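Local coordinates for protein glucosidase (Croceicoccus marinus, PDB 5Z3K) that probably hydrolyses O-glycosidic bonds as a beta-glucosidase of glycoside hydrolase family 39, at residues D67-D75 against A84-D92. Sequence-based numbering, arbitrary orientation.
Sequences DNPTSLFPD and ASYNFAATD
Phe73 drives the edge of its ring into one face of Tyr86, a T-shaped stack with centroids 4.9 Å apart and planes at 71°. The pair sits in the long loop that joins strand 53-55 of the TIM barrel to helix 89-100, where the chain doubles back on itself before the helix begins. The Phe73 side chain runs opposite its own N (CG anti, chi1 -158°), which carries CD1 over the centre of the tyrosine ring and leaves CE1 3.6 Å from Ser85 CB. Val129 of helix 123-138 packs against both side chains, and Tyr86 OH is hydrogen-bonded to Pro80 O. Were Tyr86 an alanine, the Phe73 edge would probably lose the face it packs on and Pro80 O its hydroxyl partner. Beside the rings the backbones join directly, Asn87 N donating to Leu72 O over 2.8 Å at a nearly straight 164°. Asn87 then reaches back with its amide: ND2 gives a longer, bent hydrogen bond to Ser71 O (3.3 Å), from above that carbonyl's plane. Further along, Leu72 CD2 meets Thr91 OG1, itself hydrogen-bonded to Ser61 OG. A water over the Phe73 ring accepts from Asp75 N and donates to Asp75 O and, at 2.7 Å, to Ser85 O.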
ATOM      1  N   ASP A  67      10.907  23.912  15.581  1.00 21.68           N
ATOM      2  CA  ASP A  67      10.662  23.328  16.894  1.00 19.39           C
ATOM      3  C   ASP A  67       9.192  22.962  17.027  1.00 18.90           C
ATOM      4  O   ASP A  67       8.309  23.717  16.616  1.00 19.79           O
ATOM      5  CB  ASP A  67      11.064  24.301  18.013  1.00 22.68           C
ATOM      6  CG  ASP A  67      12.576  24.502  18.120  1.00 25.50           C
ATOM      7  OD1 ASP A  67      13.323  24.020  17.243  1.00 21.96           O
ATOM      8  OD2 ASP A  67      13.018  25.158  19.092  1.00 23.06           O
ATOM      9  N   ASN A  68       8.935  21.796  17.620  1.00 19.45           N
ATOM     10  CA  ASN A  68       7.604  21.204  17.725  1.00 18.60           C
ATOM     11  C   ASN A  68       7.686  20.065  18.734  1.00 18.82           C
ATOM     12  O   ASN A  68       8.518  19.160  18.574  1.00 17.77           O
ATOM     13  CB  ASN A  68       7.138  20.714  16.343  1.00 17.90           C
ATOM     14  CG  ASN A  68       5.752  20.080  16.359  1.00 18.36           C
ATOM     15  OD1 ASN A  68       5.177  19.807  17.410  1.00 22.06           O
ATOM     16  ND2 ASN A  68       5.221  19.816  15.169  1.00 22.15           N
ATOM     17  N   PRO A  69       6.863  20.081  19.794  1.00 18.88           N
ATOM     18  CA  PRO A  69       6.980  19.032  20.823  1.00 22.14           C
ATOM     19  C   PRO A  69       6.809  17.616  20.300  1.00 18.32           C
ATOM     20  O   PRO A  69       7.461  16.695  20.810  1.00 18.80           O
ATOM     21  CB  PRO A  69       5.868  19.400  21.818  1.00 21.63           C
ATOM     22  CG  PRO A  69       5.754  20.878  21.700  1.00 25.17           C
ATOM     23  CD  PRO A  69       6.003  21.194  20.233  1.00 21.26           C
ATOM     24  N   THR A  70       5.943  17.409  19.310  1.00 18.29           N
ATOM     25  CA  THR A  70       5.667  16.061  18.825  1.00 18.45           C
ATOM     26  C   THR A  70       6.691  15.574  17.807  1.00 16.73           C
ATOM     27  O   THR A  70       6.625  14.409  17.395  1.00 15.87           O
ATOM     28  CB  THR A  70       4.270  15.999  18.200  1.00 17.31           C
ATOM     29  OG1 THR A  70       4.214  16.883  17.073  1.00 20.43           O
ATOM     30  CG2 THR A  70       3.207  16.397  19.210  1.00 20.02           C
ATOM     31  N   SER A  71       7.609  16.436  17.378  1.00 14.65           N
ATOM     32  CA  SER A  71       8.607  16.082  16.378  1.00 14.47           C
ATOM     33  C   SER A  71       9.636  15.118  16.960  1.00 14.93           C
ATOM     34  O   SER A  71       9.866  15.077  18.170  1.00 14.75           O
ATOM     35  CB  SER A  71       9.300  17.348  15.858  1.00 14.60           C
ATOM     36  OG  SER A  71      10.401  17.051  15.000  1.00 16.35           O
ATOM     37  N   LEU A  72      10.275  14.349  16.069  1.00 12.93           N
ATOM     38  CA  LEU A  72      11.309  13.404  16.484  1.00 14.18           C
ATOM     39  C   LEU A  72      12.512  14.117  17.088  1.00 16.38           C
ATOM     40  O   LEU A  72      13.249  13.522  17.883  1.00 16.67           O
ATOM     41  CB  LEU A  72      11.763  12.554  15.295  1.00 16.06           C
ATOM     42  CG  LEU A  72      10.801  11.506  14.718  1.00 18.41           C
ATOM     43  CD1 LEU A  72      11.233  11.156  13.301  1.00 17.00           C
ATOM     44  CD2 LEU A  72      10.803  10.271  15.578  1.00 17.29           C
ATOM     45  N   PHE A  73      12.749  15.367  16.692  1.00 14.97           N
ATOM     46  CA  PHE A  73      13.800  16.206  17.264  1.00 17.84           C
ATOM     47  C   PHE A  73      13.127  17.516  17.647  1.00 15.40           C
ATOM     48  O   PHE A  73      13.095  18.466  16.856  1.00 17.48           O
ATOM     49  CB  PHE A  73      14.943  16.412  16.271  1.00 17.70           C
ATOM     50  CG  PHE A  73      16.241  16.803  16.915  1.00 17.56           C
ATOM     51  CD1 PHE A  73      17.038  15.850  17.533  1.00 16.67           C
ATOM     52  CD2 PHE A  73      16.677  18.123  16.876  1.00 21.36           C
ATOM     53  CE1 PHE A  73      18.240  16.207  18.120  1.00 20.36           C
ATOM     54  CE2 PHE A  73      17.875  18.486  17.453  1.00 18.54           C
ATOM     55  CZ  PHE A  73      18.660  17.526  18.080  1.00 20.11           C
ATOM     56  N   PRO A  74      12.534  17.588  18.842  1.00 16.67           N
ATOM     57  CA  PRO A  74      11.595  18.684  19.130  1.00 15.35           C
ATOM     58  C   PRO A  74      12.245  20.046  19.287  1.00 17.69           C
ATOM     59  O   PRO A  74      11.560  21.053  19.083  1.00 20.48           O
ATOM     60  CB  PRO A  74      10.920  18.241  20.438  1.00 18.37           C
ATOM     61  CG  PRO A  74      11.821  17.218  21.017  1.00 21.86           C
ATOM     62  CD  PRO A  74      12.537  16.557  19.887  1.00 18.02           C
ATOM     63  N   ASP A  75      13.525  20.111  19.641  1.00 19.28           N
ATOM     64  CA  ASP A  75      14.224  21.367  19.913  1.00 19.44           C
ATOM     65  C   ASP A  75      15.487  21.383  19.067  1.00 15.52           C
ATOM     66  O   ASP A  75      16.461  20.694  19.387  1.00 21.69           O
ATOM     67  CB  ASP A  75      14.558  21.485  21.403  1.00 19.55           C
ATOM     68  CG  ASP A  75      15.306  22.762  21.759  1.00 22.75           C
ATOM     69  OD1 ASP A  75      15.899  23.417  20.877  1.00 22.75           O
ATOM     70  OD2 ASP A  75      15.307  23.102  22.959  1.00 26.23           O
ATOM     71  N   ALA A  84      18.928  11.904  24.579  1.00 21.19           N
ATOM     72  CA  ALA A  84      17.907  12.659  25.295  1.00 24.44           C
ATOM     73  C   ALA A  84      17.327  13.795  24.457  1.00 21.53           C
ATOM     74  O   ALA A  84      16.270  14.322  24.811  1.00 19.89           O
ATOM     75  CB  ALA A  84      18.479  13.207  26.603  1.00 23.42           C
ATOM     76  N   SER A  85      17.984  14.182  23.357  1.00 19.10           N
ATOM     77  CA  SER A  85      17.472  15.249  22.501  1.00 21.73           C
ATOM     78  C   SER A  85      16.391  14.772  21.538  1.00 22.20           C
ATOM     79  O   SER A  85      15.785  15.607  20.852  1.00 20.92           O
ATOM     80  CB  SER A  85      18.609  15.887  21.685  1.00 21.45           C
ATOM     81  OG  SER A  85      19.620  16.441  22.518  1.00 24.80           O
ATOM     82  N   TYR A  86      16.147  13.467  21.472  1.00 19.69           N
ATOM     83  CA  TYR A  86      15.229  12.861  20.517  1.00 17.54           C
ATOM     84  C   TYR A  86      13.947  12.438  21.218  1.00 22.63           C
ATOM     85  O   TYR A  86      13.947  12.127  22.409  1.00 22.43           O
ATOM     86  CB  TYR A  86      15.869  11.647  19.843  1.00 17.17           C
ATOM     87  CG  TYR A  86      17.046  12.001  18.974  1.00 17.57           C
ATOM     88  CD1 TYR A  86      18.276  12.336  19.537  1.00 23.02           C
ATOM     89  CD2 TYR A  86      16.930  12.024  17.589  1.00 16.62           C
ATOM     90  CE1 TYR A  86      19.362  12.676  18.742  1.00 20.63           C
ATOM     91  CE2 TYR A  86      18.016  12.361  16.782  1.00 15.13           C
ATOM     92  CZ  TYR A  86      19.225  12.693  17.375  1.00 20.21           C
ATOM     93  OH  TYR A  86      20.302  13.034  16.589  1.00 21.63           O
ATOM     94  N   ASN A  87      12.852  12.419  20.462  1.00 16.71           N
ATOM     95  CA  ASN A  87      11.525  12.085  20.989  1.00 18.44           C
ATOM     96  C   ASN A  87      11.068  10.825  20.258  1.00 15.72           C
ATOM     97  O   ASN A  87      10.346  10.894  19.258  1.00 14.51           O
ATOM     98  CB  ASN A  87      10.555  13.288  20.803  1.00 18.22           C
ATOM     99  CG  ASN A  87       9.114  12.964  21.169  1.00 17.24           C
ATOM    100  OD1 ASN A  87       8.838  12.029  21.925  1.00 17.13           O
ATOM    101  ND2 ASN A  87       8.185  13.740  20.615  1.00 18.05           N
ATOM    102  N   PHE A  88      11.526   9.670  20.749  1.00 14.91           N
ATOM    103  CA  PHE A  88      11.294   8.390  20.084  1.00 17.43           C
ATOM    104  C   PHE A  88      10.098   7.616  20.636  1.00 14.46           C
ATOM    105  O   PHE A  88       9.702   6.618  20.026  1.00 15.24           O
ATOM    106  CB  PHE A  88      12.536   7.489  20.195  1.00 13.49           C
ATOM    107  CG  PHE A  88      13.730   7.938  19.371  1.00 13.98           C
ATOM    108  CD1 PHE A  88      13.610   8.233  18.017  1.00 16.06           C
ATOM    109  CD2 PHE A  88      14.988   8.014  19.951  1.00 16.48           C
ATOM    110  CE1 PHE A  88      14.726   8.611  17.259  1.00 16.31           C
ATOM    111  CE2 PHE A  88      16.115   8.390  19.195  1.00 16.86           C
ATOM    112  CZ  PHE A  88      15.977   8.694  17.850  1.00 17.13           C
ATOM    113  N   ALA A  89       9.505   8.042  21.750  1.00 16.36           N
ATOM    114  CA  ALA A  89       8.636   7.150  22.514  1.00 15.94           C
ATOM    115  C   ALA A  89       7.474   6.629  21.673  1.00 15.11           C
ATOM    116  O   ALA A  89       7.267   5.414  21.570  1.00 15.15           O
ATOM    117  CB  ALA A  89       8.116   7.848  23.770  1.00 19.32           C
ATOM    118  N   ALA A  90       6.685   7.530  21.079  1.00 11.20           N
ATOM    119  CA  ALA A  90       5.496   7.049  20.375  1.00 10.73           C
ATOM    120  C   ALA A  90       5.897   6.273  19.131  1.00 12.06           C
ATOM    121  O   ALA A  90       5.304   5.233  18.813  1.00 12.09           O
ATOM    122  CB  ALA A  90       4.575   8.219  20.014  1.00 15.51           C
ATOM    123  N   THR A  91       6.913   6.765  18.421  1.00 12.02           N
ATOM    124  CA  THR A  91       7.382   6.066  17.231  1.00 14.71           C
ATOM    125  C   THR A  91       7.938   4.688  17.591  1.00 15.64           C
ATOM    126  O   THR A  91       7.700   3.706  16.876  1.00 12.53           O
ATOM    127  CB  THR A  91       8.431   6.913  16.508  1.00 13.72           C
ATOM    128  OG1 THR A  91       7.897   8.214  16.241  1.00 14.42           O
ATOM    129  CG2 THR A  91       8.823   6.255  15.178  1.00  9.89           C
ATOM    130  N   ASP A  92       8.653   4.593  18.715  1.00 12.17           N
ATOM    131  CA  ASP A  92       9.119   3.295  19.197  1.00 14.18           C
ATOM    132  C   ASP A  92       7.957   2.332  19.373  1.00 11.13           C
ATOM    133  O   ASP A  92       8.068   1.143  19.058  1.00 12.22           O
ATOM    134  CB  ASP A  92       9.838   3.442  20.543  1.00 13.08           C
ATOM    135  CG  ASP A  92      11.243   3.991  20.418  1.00 15.99           C
ATOM    136  OD1 ASP A  92      11.736   4.174  19.286  1.00 13.68           O
ATOM    137  OD2 ASP A  92      11.852   4.250  21.480  1.00 16.62           O
TER
HETATM  138  O   HOH W   1      15.525  18.288  20.345  1.00 18.55           O